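Local coordinates for protein putative tetR-family transcriptional regulator (Streptomyces coelicolor, PDB 3FIW) that probably binds operator DNA and represses transcription as a two-subunit, all-helical TetR-family regulator, at residues Met25-Val30 with Trp64-Lys69; Asp44-Arg49 with Asp71-Met76; Ala79-His84 with Arg109-Arg114; Pro92-His97 with Met137-Ala142. All coordinates share one frame; numbering follows the deposited sequence.

Contacts 1 and 2 belong to the DNA-binding end of the chain, and contacts 3 and 4 involve the two ends of helix 96-112. Contact 2 is buried and almost wholly apolar. Contacts 1, 3 and 4 are partly buried. Contact 1 combines aromatic rings, an arginine and a weak water link. It touches contact 2: Phe66 packs on Leu72 and Ala75, and Lys69 NZ probably bonds to Val46 O. Contact 3 lies nearest the centre of the chain, where helix 69-79 passes into the larger domain, and mixes a probable water bridge with methyl packing. Contact 4 is about 39 Å from contact 1, centre to centre, and packs one phenylalanine into a loop beside the second subunit.

Contact 1: residues Met25-Val30 with Trp64-Lys69; sequences MNRETV and WYFRTK
Arg27 and Tyr65 bring the two backbones closest, with 6.5 Å between their CA atoms. Residues 25-30 lead into helix 27-41, with Asn26 at the N-cap position. Residues 64-68 form an irregular link, and Thr68 is the N-cap of helix 69-79. No direct hydrogen bond joins the segments.

Tyr65 has the largest share of the contact. Its ring lies alongside the backbone of Met25, Asn26 and Arg27, with CE1 3.5 Å from Arg27 N. The hydroxyl sits by the Met25 side chain, OH to CB 3.3 Å. A water in the plane of the ring donates to Met25 O at 2.8 Å and makes only a weak bond to Tyr65 OH. Val30 CG2 stands over one ring face in a CH-pi contact, 4.3 Å from the Tyr65 ring centroid and 13° off its normal.

Tyr65 and Phe66 lie at the end of the predicted helix-turn-helix motif. The contact therefore sets the last residues of that motif against the first helix of the DNA-binding domain. Val30 also touches Leu51 and Leu55 of helix 48-55.

The Phe66 ring presents its edge to Val30, with CE2 3.7 Å from CG1. The chi1 of Val30, 170°, thus gives one methyl to Phe66 and the other to Tyr65. Arg27 crosses Phe66 at about a right angle. NH1 comes to the ring edge, 3.1 Å from CE1, and the rim of the ring, CE1 and CZ, stands over one face of the guanidinium. The two planes are 64° apart. Arg27 also touches Ala75 of helix 69-79.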
loop_
_atom_site.group_PDB
_atom_site.type_symbol
_atom_site.label_atom_id
_atom_site.label_comp_id
_atom_site.label_asym_id
_atom_site.label_seq_id
_atom_site.Cartn_x
_atom_site.Cartn_y
_atom_site.Cartn_z
HETATM N N MSE A 25 5.439 -35.384 3.518
HETATM C CA MSE A 25 5.689 -34.112 4.215
HETATM C C MSE A 25 7.047 -33.467 3.925
HETATM O O MSE A 25 8.098 -34.095 4.031
HETATM C CB MSE A 25 5.387 -34.210 5.712
HETATM C CG MSE A 25 3.895 -34.271 5.982
HETATM SE SE MSE A 25 2.971 -32.581 5.659
HETATM C CE MSE A 25 2.974 -32.386 3.703
ATOM N N ASN A 26 6.996 -32.180 3.612
ATOM C CA ASN A 26 8.005 -31.535 2.813
ATOM C C ASN A 26 7.734 -30.044 3.050
ATOM O O ASN A 26 6.565 -29.639 3.139
ATOM C CB ASN A 26 7.728 -32.001 1.380
ATOM C CG ASN A 26 8.684 -31.454 0.356
ATOM O OD1 ASN A 26 8.997 -32.138 -0.634
ATOM N ND2 ASN A 26 9.092 -30.196 0.520
ATOM N N ARG A 27 8.775 -29.233 3.222
ATOM C CA ARG A 27 8.558 -27.800 3.475
ATOM C C ARG A 27 7.851 -27.094 2.299
ATOM O O ARG A 27 6.792 -26.494 2.495
ATOM C CB ARG A 27 9.865 -27.099 3.851
ATOM C CG ARG A 27 9.719 -25.635 4.150
ATOM C CD ARG A 27 11.056 -25.034 4.548
ATOM N NE ARG A 27 10.886 -24.044 5.618
ATOM C CZ ARG A 27 10.708 -22.729 5.444
ATOM N NH1 ARG A 27 10.570 -21.951 6.509
ATOM N NH2 ARG A 27 10.687 -22.164 4.229
ATOM N N GLU A 28 8.418 -27.199 1.094
ATOM C CA GLU A 28 7.862 -26.537 -0.124
ATOM C C GLU A 28 6.369 -26.862 -0.365
ATOM O O GLU A 28 5.577 -25.971 -0.648
ATOM C CB GLU A 28 8.715 -26.805 -1.386
ATOM C CG GLU A 28 9.114 -28.292 -1.593
ATOM C CD GLU A 28 10.118 -28.540 -2.750
ATOM O OE1 GLU A 28 9.918 -29.554 -3.478
ATOM O OE2 GLU A 28 11.085 -27.736 -2.916
ATOM N N THR A 29 6.034 -28.139 -0.203
ATOM C CA THR A 29 4.689 -28.697 -0.107
ATOM C C THR A 29 3.803 -28.021 0.896
ATOM O O THR A 29 2.665 -27.737 0.600
ATOM C CB THR A 29 4.800 -30.203 0.329
ATOM O OG1 THR A 29 5.616 -30.874 -0.619
ATOM C CG2 THR A 29 3.415 -30.941 0.496
ATOM N N VAL A 30 4.277 -27.851 2.124
ATOM C CA VAL A 30 3.460 -27.186 3.132
ATOM C C VAL A 30 3.163 -25.747 2.707
ATOM O O VAL A 30 2.025 -25.288 2.820
ATOM C CB VAL A 30 4.086 -27.267 4.539
ATOM C CG1 VAL A 30 3.353 -26.374 5.518
ATOM C CG2 VAL A 30 4.034 -28.694 5.036
ATOM N N TRP A 64 7.149 -28.350 13.403
ATOM C CA TRP A 64 8.500 -28.696 12.997
ATOM C C TRP A 64 8.963 -27.967 11.747
ATOM O O TRP A 64 10.188 -27.835 11.501
ATOM C CB TRP A 64 8.583 -30.224 12.831
ATOM C CG TRP A 64 8.186 -30.882 14.153
ATOM C CD1 TRP A 64 7.058 -31.626 14.414
ATOM C CD2 TRP A 64 8.883 -30.762 15.396
ATOM N NE1 TRP A 64 7.041 -31.999 15.754
ATOM C CE2 TRP A 64 8.159 -31.488 16.364
ATOM C CE3 TRP A 64 10.056 -30.108 15.786
ATOM C CZ2 TRP A 64 8.568 -31.557 17.693
ATOM C CZ3 TRP A 64 10.472 -30.216 17.092
ATOM C CH2 TRP A 64 9.733 -30.916 18.028
ATOM N N TYR A 65 7.978 -27.517 10.967
ATOM C CA TYR A 65 8.182 -26.587 9.839
ATOM C C TYR A 65 8.147 -25.101 10.235
ATOM O O TYR A 65 8.971 -24.307 9.769
ATOM C CB TYR A 65 7.118 -26.816 8.755
ATOM C CG TYR A 65 7.231 -28.186 8.148
ATOM C CD1 TYR A 65 8.247 -28.481 7.234
ATOM C CD2 TYR A 65 6.383 -29.207 8.551
ATOM C CE1 TYR A 65 8.370 -29.755 6.707
ATOM C CE2 TYR A 65 6.493 -30.433 8.044
ATOM C CZ TYR A 65 7.476 -30.704 7.115
ATOM O OH TYR A 65 7.578 -31.965 6.649
ATOM N N PHE A 66 7.173 -24.727 11.061
ATOM C CA PHE A 66 6.928 -23.340 11.382
ATOM C C PHE A 66 6.561 -23.253 12.806
ATOM O O PHE A 66 5.476 -23.660 13.215
ATOM C CB PHE A 66 5.808 -22.773 10.489
ATOM C CG PHE A 66 6.128 -22.868 9.043
ATOM C CD1 PHE A 66 7.279 -22.237 8.527
ATOM C CD2 PHE A 66 5.353 -23.635 8.199
ATOM C CE1 PHE A 66 7.619 -22.361 7.183
ATOM C CE2 PHE A 66 5.672 -23.747 6.840
ATOM C CZ PHE A 66 6.820 -23.118 6.343
ATOM N N ARG A 67 7.499 -22.740 13.575
ATOM C CA ARG A 67 7.405 -22.735 15.023
ATOM C C ARG A 67 6.231 -21.856 15.416
ATOM O O ARG A 67 5.563 -22.128 16.430
ATOM C CB ARG A 67 8.673 -22.149 15.582
ATOM C CG ARG A 67 9.168 -22.690 16.869
ATOM C CD ARG A 67 10.200 -21.734 17.398
ATOM N NE ARG A 67 11.382 -22.404 17.940
ATOM C CZ ARG A 67 12.423 -22.838 17.207
ATOM N NH1 ARG A 67 12.429 -22.691 15.881
ATOM N NH2 ARG A 67 13.464 -23.433 17.795
ATOM N N THR A 68 5.970 -20.826 14.588
ATOM C CA THR A 68 4.966 -19.798 14.862
ATOM C C THR A 68 4.226 -19.471 13.604
ATOM O O THR A 68 4.711 -19.760 12.530
ATOM C CB THR A 68 5.628 -18.489 15.353
ATOM O OG1 THR A 68 6.675 -18.149 14.435
ATOM C CG2 THR A 68 6.250 -18.697 16.724
ATOM N N LYS A 69 3.039 -18.896 13.751
ATOM C CA LYS A 69 2.263 -18.342 12.643
ATOM C C LYS A 69 3.043 -17.245 11.931
ATOM O O LYS A 69 3.031 -17.178 10.708
ATOM C CB LYS A 69 0.952 -17.737 13.140
ATOM C CG LYS A 69 -0.095 -17.467 12.028
ATOM C CD LYS A 69 -1.016 -16.330 12.492
ATOM C CE LYS A 69 -2.461 -16.439 11.980
ATOM N NZ LYS A 69 -2.645 -16.008 10.566
HETATM O O HOH W 1 10.362 -32.590 4.799
#

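Contact 2: residues Asp44-Arg49 with Asp71-Met76; sequences DGVSTR and DLLTAM
Val46 meets Leu72, Leu73 and Met76, which lie on one side of helix 69-79. The segment runs as a loop through Val46 and Ser47 before helix 48-55 begins. Asp44 takes no part here; it pairs with Arg119 in a salt bridge. Val46 then points its side chain toward the helix, and CG1 does all its touching. Lying opposite the backbone N across the CA-CB bond (chi1 178°), this methyl is carried out to the helix. It meets the selenomethionine Met76 tip to tip, 3.9 Å from SE and 4.0 Å from CE of that residue. Leu72 CD2 is 4.2 Å from Val46 CG1, and Leu73 CD2 is at 4.5 Å from the same methyl.

Ser47 is the N-cap of helix 48-55, and its OG accepts from Arg50 N. Thr48, in the first turn, touches more lightly, with OG1 4.5 Å from Leu72 CD2. The contact thus packs the start of the first helix of the predicted helix-turn-helix motif on helix 69-79. Met76 also packs on Ala34, Leu35 and Leu38 of helix 27-41.

With no hydrogen bond or salt bridge across the segments, the contact depends on shape and on the burial of methyl groups and selenium.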
loop_
_atom_site.group_PDB
_atom_site.type_symbol
_atom_site.label_atom_id
_atom_site.label_comp_id
_atom_site.label_asym_id
_atom_site.label_seq_id
_atom_site.Cartn_x
_atom_site.Cartn_y
_atom_site.Cartn_z
ATOM N N ASP A 44 -7.011 -13.636 6.608
ATOM C CA ASP A 44 -7.625 -13.652 7.932
ATOM C C ASP A 44 -8.007 -15.049 8.348
ATOM O O ASP A 44 -8.047 -15.322 9.550
ATOM C CB ASP A 44 -8.848 -12.741 7.971
ATOM C CG ASP A 44 -8.482 -11.251 8.101
ATOM O OD1 ASP A 44 -7.285 -10.899 8.286
ATOM O OD2 ASP A 44 -9.415 -10.432 8.049
ATOM N N GLY A 45 -8.282 -15.928 7.375
ATOM C CA GLY A 45 -8.461 -17.384 7.649
ATOM C C GLY A 45 -7.249 -18.347 7.684
ATOM O O GLY A 45 -7.414 -19.572 7.853
ATOM N N VAL A 46 -6.031 -17.844 7.531
ATOM C CA VAL A 46 -4.857 -18.718 7.496
ATOM C C VAL A 46 -4.453 -19.012 8.954
ATOM O O VAL A 46 -4.270 -18.081 9.759
ATOM C CB VAL A 46 -3.689 -18.103 6.656
ATOM C CG1 VAL A 46 -2.459 -18.979 6.656
ATOM C CG2 VAL A 46 -4.134 -17.875 5.237
ATOM N N SER A 47 -4.384 -20.301 9.298
ATOM C CA SER A 47 -3.908 -20.764 10.592
ATOM C C SER A 47 -3.227 -22.089 10.378
ATOM O O SER A 47 -3.449 -22.779 9.364
ATOM C CB SER A 47 -5.042 -20.941 11.606
ATOM O OG SER A 47 -6.009 -21.841 11.115
ATOM N N THR A 48 -2.358 -22.415 11.315
ATOM C CA THR A 48 -1.710 -23.704 11.361
ATOM C C THR A 48 -2.729 -24.834 11.434
ATOM O O THR A 48 -2.613 -25.835 10.706
ATOM C CB THR A 48 -0.757 -23.745 12.547
ATOM O OG1 THR A 48 0.083 -22.583 12.452
ATOM C CG2 THR A 48 0.106 -25.002 12.513
ATOM N N ARG A 49 -3.734 -24.678 12.285
ATOM C CA ARG A 49 -4.700 -25.747 12.412
ATOM C C ARG A 49 -5.451 -25.998 11.093
ATOM O O ARG A 49 -5.671 -27.149 10.705
ATOM C CB ARG A 49 -5.578 -25.615 13.691
ATOM C CG ARG A 49 -6.987 -25.151 13.542
ATOM C CD ARG A 49 -8.009 -26.292 13.659
ATOM N NE ARG A 49 -9.379 -25.782 13.486
ATOM C CZ ARG A 49 -9.897 -25.333 12.330
ATOM N NH1 ARG A 49 -9.188 -25.346 11.203
ATOM N NH2 ARG A 49 -11.147 -24.873 12.290
ATOM N N ASP A 71 6.225 -17.218 11.442
ATOM C CA ASP A 71 7.213 -17.872 10.547
ATOM C C ASP A 71 6.582 -18.510 9.280
ATOM O O ASP A 71 7.216 -18.580 8.227
ATOM C CB ASP A 71 7.997 -18.963 11.270
ATOM C CG ASP A 71 8.832 -18.435 12.392
ATOM O OD1 ASP A 71 8.902 -17.222 12.571
ATOM O OD2 ASP A 71 9.403 -19.248 13.131
ATOM N N LEU A 72 5.352 -19.013 9.448
ATOM C CA LEU A 72 4.538 -19.513 8.363
ATOM C C LEU A 72 4.267 -18.401 7.341
ATOM O O LEU A 72 4.574 -18.553 6.169
ATOM C CB LEU A 72 3.213 -20.076 8.923
ATOM C CG LEU A 72 2.246 -20.483 7.815
ATOM C CD1 LEU A 72 2.847 -21.630 6.931
ATOM C CD2 LEU A 72 0.893 -20.856 8.401
ATOM N N LEU A 73 3.691 -17.283 7.789
ATOM C CA LEU A 73 3.507 -16.088 6.934
ATOM C C LEU A 73 4.748 -15.595 6.164
ATOM O O LEU A 73 4.646 -15.309 4.983
ATOM C CB LEU A 73 2.898 -14.935 7.754
ATOM C CG LEU A 73 1.468 -15.240 8.252
ATOM C CD1 LEU A 73 0.923 -14.044 8.970
ATOM C CD2 LEU A 73 0.486 -15.661 7.142
ATOM N N THR A 74 5.885 -15.450 6.852
ATOM C CA THR A 74 7.158 -15.016 6.273
ATOM C C THR A 74 7.502 -15.924 5.128
ATOM O O THR A 74 7.832 -15.447 4.069
ATOM C CB THR A 74 8.290 -15.028 7.348
ATOM O OG1 THR A 74 7.954 -14.093 8.366
ATOM C CG2 THR A 74 9.694 -14.641 6.813
ATOM N N ALA A 75 7.440 -17.235 5.363
ATOM C CA ALA A 75 7.627 -18.254 4.352
ATOM C C ALA A 75 6.653 -18.169 3.196
ATOM O O ALA A 75 7.066 -18.369 2.063
ATOM C CB ALA A 75 7.580 -19.660 4.963
HETATM N N MSE A 76 5.365 -17.943 3.485
HETATM C CA MSE A 76 4.376 -17.780 2.433
HETATM C C MSE A 76 4.692 -16.541 1.585
HETATM O O MSE A 76 4.607 -16.599 0.363
HETATM C CB MSE A 76 2.976 -17.681 3.036
HETATM C CG MSE A 76 2.420 -18.998 3.602
HETATM SE SE MSE A 76 0.928 -18.693 4.746
HETATM C CE MSE A 76 -0.290 -17.842 3.458
#

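Contact 3: residues Ala79-His84 with Arg109-Arg114; sequences AAMAPH and RTLLAR
His84 and Thr110 bring the backbones closest, at 5.9 Å between CA atoms, where the type I turn of Ala79 to Ala82 and the short helix after it meet the end of helix 96-112.

Thr110 points toward residues 79-84 and fits between the turn and His84. Its OG1 rests against His84, 3.3 Å from CB, and the two side chains cross at about a right angle. This hydroxyl is bonded within its own helix, to Ser106 O, and its angle to His84 N is too poor for a bond. The chi1 of -56° sends the other branch, CG2, to Ala80 O, at 3.1 Å. A water lies within bonding distance of Ala80 O (2.6 Å) and Thr110 O (2.9 Å) and probably bridges them, though it cannot serve all its neighbours.

The turn is the point where helix 69-79 of the DNA-binding domain passes into the larger C-terminal domain. Thr110 thus joins the connection to helix 96-112. Replacing Thr110 with a glycine would probably open a gap beside His84 CB and leave the Met81 methyl without one of its partners.

Met81 starts away from helix 96-112, but its chain bends back at chi2 and chi3. Its CE then reaches Thr110 CG2 at 3.6 Å and Leu111 CD2 at 3.5 Å. Pro83 adds a looser contact with Thr110. His121 of helix 117-123 touches both Met81 and Leu111.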
loop_
_atom_site.group_PDB
_atom_site.type_symbol
_atom_site.label_atom_id
_atom_site.label_comp_id
_atom_site.label_asym_id
_atom_site.label_seq_id
_atom_site.Cartn_x
_atom_site.Cartn_y
_atom_site.Cartn_z
ATOM N N ALA A 79 7.775 -17.238 -0.753
ATOM C CA ALA A 79 7.374 -18.157 -1.859
ATOM C C ALA A 79 6.469 -17.428 -2.865
ATOM O O ALA A 79 6.510 -17.696 -4.052
ATOM C CB ALA A 79 6.672 -19.347 -1.294
ATOM N N ALA A 80 5.624 -16.509 -2.376
ATOM C CA ALA A 80 4.677 -15.726 -3.233
ATOM C C ALA A 80 5.379 -14.885 -4.326
ATOM O O ALA A 80 4.746 -14.482 -5.321
ATOM C CB ALA A 80 3.812 -14.841 -2.377
HETATM N N MSE A 81 6.667 -14.629 -4.131
HETATM C CA MSE A 81 7.449 -13.766 -5.021
HETATM C C MSE A 81 8.111 -14.519 -6.145
HETATM O O MSE A 81 8.740 -13.892 -7.025
HETATM C CB MSE A 81 8.558 -13.016 -4.244
HETATM C CG MSE A 81 8.037 -11.969 -3.290
HETATM SE SE MSE A 81 7.315 -10.484 -4.309
HETATM C CE MSE A 81 5.482 -10.845 -4.255
ATOM N N ALA A 82 8.032 -15.851 -6.108
ATOM C CA ALA A 82 8.774 -16.684 -7.061
ATOM C C ALA A 82 8.460 -16.294 -8.497
ATOM O O ALA A 82 9.383 -16.147 -9.270
ATOM C CB ALA A 82 8.520 -18.185 -6.831
ATOM N N PRO A 83 7.148 -16.129 -8.845
ATOM C CA PRO A 83 6.773 -15.720 -10.224
ATOM C C PRO A 83 7.422 -14.393 -10.689
ATOM O O PRO A 83 7.830 -14.258 -11.843
ATOM C CB PRO A 83 5.235 -15.603 -10.175
ATOM C CG PRO A 83 4.798 -16.415 -8.970
ATOM C CD PRO A 83 5.959 -16.329 -7.981
ATOM N N HIS A 84 7.545 -13.417 -9.810
ATOM C CA HIS A 84 8.327 -12.239 -10.147
ATOM C C HIS A 84 9.814 -12.560 -10.425
ATOM O O HIS A 84 10.403 -12.031 -11.372
ATOM C CB HIS A 84 8.181 -11.124 -9.082
ATOM C CG HIS A 84 8.680 -9.781 -9.544
ATOM N ND1 HIS A 84 9.596 -9.036 -8.829
ATOM C CD2 HIS A 84 8.399 -9.067 -10.665
ATOM C CE1 HIS A 84 9.867 -7.924 -9.501
ATOM N NE2 HIS A 84 9.146 -7.919 -10.612
ATOM N N ARG A 109 1.285 -8.119 -11.012
ATOM C CA ARG A 109 0.748 -9.412 -11.377
ATOM C C ARG A 109 1.074 -10.440 -10.258
ATOM O O ARG A 109 0.213 -11.222 -9.827
ATOM C CB ARG A 109 1.329 -9.834 -12.738
ATOM C CG ARG A 109 0.869 -11.204 -13.295
ATOM C CD ARG A 109 1.746 -11.665 -14.502
ATOM N NE ARG A 109 1.732 -10.635 -15.536
ATOM C CZ ARG A 109 2.801 -9.967 -15.985
ATOM N NH1 ARG A 109 4.036 -10.255 -15.556
ATOM N NH2 ARG A 109 2.634 -9.050 -16.930
ATOM N N THR A 110 2.295 -10.373 -9.743
ATOM C CA THR A 110 2.712 -11.307 -8.694
ATOM C C THR A 110 1.851 -11.154 -7.452
ATOM O O THR A 110 1.383 -12.173 -6.922
ATOM C CB THR A 110 4.203 -11.217 -8.407
ATOM O OG1 THR A 110 4.914 -11.448 -9.635
ATOM C CG2 THR A 110 4.656 -12.287 -7.437
ATOM N N LEU A 111 1.568 -9.902 -7.044
ATOM C CA LEU A 111 0.897 -9.646 -5.800
ATOM C C LEU A 111 -0.545 -10.070 -5.946
ATOM O O LEU A 111 -1.117 -10.670 -5.025
ATOM C CB LEU A 111 1.029 -8.155 -5.409
ATOM C CG LEU A 111 2.414 -7.601 -5.000
ATOM C CD1 LEU A 111 2.310 -6.089 -4.704
ATOM C CD2 LEU A 111 3.040 -8.351 -3.755
ATOM N N LEU A 112 -1.116 -9.824 -7.139
ATOM C CA LEU A 112 -2.516 -10.197 -7.418
ATOM C C LEU A 112 -2.756 -11.697 -7.581
ATOM O O LEU A 112 -3.944 -12.169 -7.583
ATOM C CB LEU A 112 -3.026 -9.467 -8.665
ATOM C CG LEU A 112 -3.392 -7.977 -8.582
ATOM C CD1 LEU A 112 -3.562 -7.399 -9.983
ATOM C CD2 LEU A 112 -4.682 -7.759 -7.769
ATOM N N ALA A 113 -1.667 -12.451 -7.729
ATOM C CA ALA A 113 -1.750 -13.885 -8.044
ATOM C C ALA A 113 -2.241 -14.761 -6.902
ATOM O O ALA A 113 -2.599 -15.913 -7.113
ATOM C CB ALA A 113 -0.373 -14.386 -8.548
ATOM N N ARG A 114 -2.220 -14.239 -5.688
ATOM C CA ARG A 114 -2.732 -14.937 -4.505
ATOM C C ARG A 114 -3.686 -13.987 -3.845
ATOM O O ARG A 114 -3.421 -12.765 -3.804
ATOM C CB ARG A 114 -1.608 -15.226 -3.504
ATOM C CG ARG A 114 -0.611 -16.267 -3.974
ATOM C CD ARG A 114 -1.300 -17.594 -4.258
ATOM N NE ARG A 114 -0.320 -18.592 -4.697
ATOM C CZ ARG A 114 -0.547 -19.905 -4.806
ATOM N NH1 ARG A 114 -1.745 -20.409 -4.545
ATOM N NH2 ARG A 114 0.449 -20.710 -5.200
HETATM O O HOH W 2 2.230 -14.674 -5.829
#

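Contact 4: residues Pro92-His97 with Met137-Ala142; sequences PGEDWH and MDFLVA
Phe139 is the bump of this contact, and the curved loop from Pro92 to Asp95, with the first residue of helix 96-112, is the hollow that takes it. The ring enters by its rim. CZ goes deepest, 3.4 Å from Glu94 O and 3.5 Å from Trp96 CA. Pro92 N and Glu94 O lie at the ring edge, near its plane. Pro92 closes the hollow near the base of the ring, 4.0 Å from its N to Phe139 CD1. The ring reaches the loop because chi1 of Phe139, 168°, swings CG to the far side from its own backbone N.

Glu94 lines the hollow with its CG, 3.7 Å from Phe139 CZ. Its carboxylate is held by Glu91 N and by a salt bridge to Arg102. Gly93, at the bend, has a positive phi of 99° at which a side chain would jam against the preceding carbonyl oxygen. Asp95 then caps helix 96-112, its OD1 accepting a weak bond from His97 N.

This hollow is the entry to helix 96-112, in the larger domain of the TetR fold, and Phe139 lies near the end of helix 130-142. Trp99, one turn further into helix 96-112, meets the Phe139 ring edge-to-face. With an alanine here in place of Phe139, the hollow would probably stay unfilled and Trp99 would lose its aromatic mate.

A second, smaller fit lies beside the first. Leu140 CD2 comes against Trp96 CE3 at 3.6 Å, the two side chains crossing at about a right angle. Trp96 also packs on Val208 of the second subunit.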
loop_
_atom_site.group_PDB
_atom_site.type_symbol
_atom_site.label_atom_id
_atom_site.label_comp_id
_atom_site.label_asym_id
_atom_site.label_seq_id
_atom_site.Cartn_x
_atom_site.Cartn_y
_atom_site.Cartn_z
ATOM N N PRO A 92 21.174 -5.468 -21.914
ATOM C CA PRO A 92 21.759 -4.386 -22.711
ATOM C C PRO A 92 21.235 -4.320 -24.138
ATOM O O PRO A 92 21.181 -5.334 -24.868
ATOM C CB PRO A 92 23.247 -4.760 -22.719
ATOM C CG PRO A 92 23.426 -5.179 -21.320
ATOM C CD PRO A 92 22.168 -5.971 -20.940
ATOM N N GLY A 93 20.845 -3.115 -24.519
ATOM C CA GLY A 93 20.293 -2.931 -25.831
ATOM C C GLY A 93 18.785 -2.899 -25.765
ATOM O O GLY A 93 18.168 -2.322 -26.658
ATOM N N GLU A 94 18.163 -3.507 -24.750
ATOM C CA GLU A 94 16.706 -3.428 -24.767
ATOM C C GLU A 94 16.257 -2.106 -24.213
ATOM O O GLU A 94 17.009 -1.438 -23.488
ATOM C CB GLU A 94 15.970 -4.637 -24.194
ATOM C CG GLU A 94 15.938 -4.748 -22.720
ATOM C CD GLU A 94 15.140 -5.943 -22.267
ATOM O OE1 GLU A 94 13.896 -5.814 -22.113
ATOM O OE2 GLU A 94 15.752 -7.004 -22.054
ATOM N N ASP A 95 15.059 -1.716 -24.645
ATOM C CA ASP A 95 14.452 -0.445 -24.302
ATOM C C ASP A 95 14.224 -0.448 -22.780
ATOM O O ASP A 95 13.420 -1.238 -22.267
ATOM C CB ASP A 95 13.140 -0.275 -25.089
ATOM C CG ASP A 95 12.331 0.908 -24.623
ATOM O OD1 ASP A 95 12.954 1.913 -24.223
ATOM O OD2 ASP A 95 11.071 0.831 -24.652
ATOM N N TRP A 96 14.959 0.418 -22.077
ATOM C CA TRP A 96 14.940 0.448 -20.636
ATOM C C TRP A 96 13.560 0.900 -20.189
ATOM O O TRP A 96 13.187 0.617 -19.086
ATOM C CB TRP A 96 15.976 1.421 -20.053
ATOM C CG TRP A 96 15.566 2.901 -20.153
ATOM C CD1 TRP A 96 16.002 3.816 -21.090
ATOM C CD2 TRP A 96 14.617 3.601 -19.318
ATOM N NE1 TRP A 96 15.405 5.014 -20.873
ATOM C CE2 TRP A 96 14.541 4.919 -19.800
ATOM C CE3 TRP A 96 13.814 3.230 -18.200
ATOM C CZ2 TRP A 96 13.697 5.889 -19.215
ATOM C CZ3 TRP A 96 12.963 4.192 -17.613
ATOM C CH2 TRP A 96 12.921 5.520 -18.129
ATOM N N HIS A 97 12.875 1.655 -21.050
ATOM C CA HIS A 97 11.610 2.317 -20.750
ATOM C C HIS A 97 10.480 1.294 -20.684
ATOM O O HIS A 97 9.765 1.266 -19.704
ATOM C CB HIS A 97 11.328 3.433 -21.771
ATOM C CG HIS A 97 10.175 4.322 -21.419
ATOM N ND1 HIS A 97 9.050 3.874 -20.748
ATOM C CD2 HIS A 97 9.934 5.627 -21.713
ATOM C CE1 HIS A 97 8.188 4.871 -20.618
ATOM N NE2 HIS A 97 8.709 5.951 -21.177
HETATM N N MSE A 137 19.277 -2.706 -11.639
HETATM C CA MSE A 137 19.812 -1.367 -11.482
HETATM C C MSE A 137 20.934 -1.059 -12.465
HETATM O O MSE A 137 20.930 0.026 -13.043
HETATM C CB MSE A 137 20.296 -1.134 -10.068
HETATM C CG MSE A 137 20.282 0.335 -9.699
HETATM SE SE MSE A 137 18.419 0.943 -9.550
HETATM C CE MSE A 137 17.694 -0.141 -8.059
ATOM N N ASP A 138 21.882 -2.000 -12.650
ATOM C CA ASP A 138 22.979 -1.859 -13.621
ATOM C C ASP A 138 22.478 -1.628 -15.029
ATOM O O ASP A 138 22.997 -0.769 -15.747
ATOM C CB ASP A 138 23.884 -3.099 -13.621
ATOM C CG ASP A 138 24.821 -3.147 -12.413
ATOM O OD1 ASP A 138 25.360 -4.260 -12.125
ATOM O OD2 ASP A 138 25.007 -2.069 -11.767
ATOM N N PHE A 139 21.467 -2.394 -15.425
ATOM C CA PHE A 139 20.806 -2.192 -16.709
ATOM C C PHE A 139 20.268 -0.770 -16.903
ATOM O O PHE A 139 20.413 -0.208 -17.987
ATOM C CB PHE A 139 19.676 -3.201 -16.875
ATOM C CG PHE A 139 18.778 -2.897 -18.023
ATOM C CD1 PHE A 139 19.191 -3.164 -19.343
ATOM C CD2 PHE A 139 17.552 -2.285 -17.803
ATOM C CE1 PHE A 139 18.353 -2.863 -20.444
ATOM C CE2 PHE A 139 16.693 -1.995 -18.862
ATOM C CZ PHE A 139 17.097 -2.291 -20.207
ATOM N N LEU A 140 19.629 -0.213 -15.867
ATOM C CA LEU A 140 19.040 1.126 -15.932
ATOM C C LEU A 140 20.155 2.173 -16.015
ATOM O O LEU A 140 20.069 3.146 -16.764
ATOM C CB LEU A 140 18.117 1.392 -14.720
ATOM C CG LEU A 140 16.706 0.772 -14.718
ATOM C CD1 LEU A 140 16.013 1.005 -13.396
ATOM C CD2 LEU A 140 15.856 1.348 -15.883
ATOM N N VAL A 141 21.196 1.979 -15.229
ATOM C CA VAL A 141 22.371 2.865 -15.294
ATOM C C VAL A 141 23.060 2.769 -16.664
ATOM O O VAL A 141 23.359 3.798 -17.266
ATOM C CB VAL A 141 23.376 2.564 -14.164
ATOM C CG1 VAL A 141 24.702 3.398 -14.319
ATOM C CG2 VAL A 141 22.728 2.739 -12.777
ATOM N N ALA A 142 23.311 1.554 -17.158
ATOM C CA ALA A 142 23.906 1.396 -18.487
ATOM C C ALA A 142 22.999 1.895 -19.629
ATOM O O ALA A 142 23.470 2.122 -20.729
ATOM C CB ALA A 142 24.387 -0.042 -18.733
#